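HIT family hydrolase (Legionella pneumophila subsp. pneumophila, PDB 6D6J) probably hydrolyses nucleotide-type substrates as a zinc-binding member of the histidine triad family. Local coordinates at residues C14-Q18 / G19-A23. Sequence-based numbering, arbitrary orientation.
Sequences CKIAQ and GEIPA. With ZN (zinc ion), chain G.
A Schellman motif ends the short helix 12-17 of this HIT fold and turns the chain back along the helix toward strand 25-28, the first strand of the antiparallel sheet. Its signature is a pair of backbone bonds: Glu20 N reaches back five residues to Lys15 O (2.9 Å), and inside that loop Gly19 N bonds to Ile16 O at 3.1 Å. The second donor sits above the carbonyl plane, 66° out of it and not on a lone pair. Gly19, the C-prime residue, takes the positive phi of 76° that lets the chain leave the helix, a conformation that comes easily to glycine because it has no side chain. Beyond the turn, apolar side chains meet. Ile21, in one of its two modelled conformers, spreads its branches over neighbouring helix residues: CD1 comes against Lys15 CB at 3.7 Å and also touches Lys15 CD, while CG2 packs on Ile16 CG1 (4.0 Å). The CG2 branch of Ile16, anti to its own nitrogen, meets the methyl of Ala23, a residue small enough to fit alongside. The long aliphatic part of Lys15 suits a surface site, since it supplies methylenes to Ile21 while its amine leads away. Glu20 crosses that chain at about a right angle, its OE1 lying near Lys15 CG without a salt bridge. Gln18 and Glu20 run side by side in the same direction, with Gln18 OE1 and Glu20 OE2, two acceptors not bonded to each other, 3.5 Å apart. A water donates to both Ile16 O and Ile21 O, tying the helix end to the returning chain. Earlier on the same helix, Cys14 SG binds zinc at 2.3 Å in a Cys2His2 site, sharing the metal with its CxxC partner Cys11 SG, His53 ND1 and His105 ND1.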
loop_
_atom_site.group_PDB
_atom_site.type_symbol
_atom_site.label_atom_id
_atom_site.label_comp_id
_atom_site.label_asym_id
_atom_site.label_seq_id
_atom_site.Cartn_x
_atom_site.Cartn_y
_atom_site.Cartn_z
ATOM N N CYS B 14 -0.185 -14.532 13.392
ATOM C CA CYS B 14 -0.869 -14.624 14.675
ATOM C C CYS B 14 0.081 -15.132 15.747
ATOM O O CYS B 14 0.079 -14.632 16.879
ATOM C CB CYS B 14 -2.097 -15.528 14.562
ATOM S SG CYS B 14 -3.544 -14.736 13.774
ATOM N N LYS B 15 0.916 -16.116 15.410
ATOM C CA LYS B 15 1.882 -16.609 16.387
ATOM C C LYS B 15 2.850 -15.520 16.822
ATOM O O LYS B 15 3.166 -15.407 18.019
ATOM C CB LYS B 15 2.627 -17.820 15.840
ATOM C CG LYS B 15 1.753 -19.067 15.736
ATOM C CD LYS B 15 2.542 -20.222 15.135
ATOM C CE LYS B 15 1.672 -21.440 14.861
ATOM N NZ LYS B 15 2.416 -22.485 14.098
ATOM N N ILE B 16 3.332 -14.706 15.875
ATOM C CA ILE B 16 4.193 -13.584 16.230
ATOM C C ILE B 16 3.441 -12.605 17.119
ATOM O O ILE B 16 3.966 -12.140 18.137
ATOM C CB ILE B 16 4.744 -12.910 14.960
ATOM C CG1 ILE B 16 5.754 -13.852 14.277
ATOM C CG2 ILE B 16 5.390 -11.559 15.290
ATOM C CD1 ILE B 16 6.270 -13.377 12.916
ATOM N N ALA B 17 2.193 -12.281 16.751
ATOM C CA ALA B 17 1.410 -11.333 17.533
ATOM C C ALA B 17 1.078 -11.870 18.913
ATOM O O ALA B 17 0.770 -11.087 19.813
ATOM C CB ALA B 17 0.115 -10.981 16.791
ATOM N N GLN B 18 1.131 -13.188 19.094
ATOM C CA GLN B 18 0.839 -13.834 20.365
ATOM C C GLN B 18 2.101 -14.173 21.155
ATOM O O GLN B 18 2.016 -14.850 22.184
ATOM C CB GLN B 18 -0.035 -15.070 20.125
ATOM C CG GLN B 18 -1.421 -14.692 19.590
ATOM C CD GLN B 18 -2.184 -15.841 18.947
ATOM O OE1 GLN B 18 -1.927 -17.007 19.224
ATOM N NE2 GLN B 18 -3.135 -15.505 18.081
ATOM N N GLY B 19 3.265 -13.706 20.702
ATOM C CA GLY B 19 4.491 -13.915 21.455
ATOM C C GLY B 19 5.073 -15.308 21.369
ATOM O O GLY B 19 5.968 -15.641 22.146
ATOM N N GLU B 20 4.619 -16.131 20.429
ATOM C CA GLU B 20 5.011 -17.533 20.379
ATOM C C GLU B 20 6.196 -17.804 19.459
ATOM O O GLU B 20 6.769 -18.896 19.520
ATOM C CB GLU B 20 3.813 -18.370 19.932
ATOM C CG GLU B 20 2.646 -18.280 20.914
ATOM C CD GLU B 20 1.400 -18.966 20.411
ATOM O OE1 GLU B 20 1.452 -19.573 19.323
ATOM O OE2 GLU B 20 0.372 -18.898 21.109
ATOM N N ILE B 21 6.566 -16.841 18.618
ATOM C CA ILE B 21 7.693 -16.959 17.697
ATOM C C ILE B 21 8.517 -15.695 17.878
ATOM O O ILE B 21 7.961 -14.593 17.880
ATOM C CB ILE B 21 7.200 -17.107 16.248
ATOM C CG1 ILE B 21 6.641 -18.516 16.046
ATOM C CG2 ILE B 21 8.311 -16.779 15.232
ATOM C CD1 ILE B 21 5.987 -18.731 14.735
ATOM N N PRO B 22 9.834 -15.791 18.030
ATOM C CA PRO B 22 10.625 -14.574 18.242
ATOM C C PRO B 22 10.617 -13.678 17.011
ATOM O O PRO B 22 10.600 -14.147 15.868
ATOM C CB PRO B 22 12.030 -15.102 18.543
ATOM C CG PRO B 22 12.064 -16.477 17.953
ATOM C CD PRO B 22 10.662 -17.010 18.061
ATOM N N ALA B 23 10.604 -12.377 17.257
ATOM C CA ALA B 23 10.601 -11.385 16.191
ATOM C C ALA B 23 11.090 -10.085 16.791
ATOM O O ALA B 23 10.998 -9.886 18.000
ATOM C CB ALA B 23 9.199 -11.194 15.605
HETATM ZN ZN ZN G . -3.138 -14.524 11.530
HETATM O O HOH W 1 6.581 -12.637 19.044
#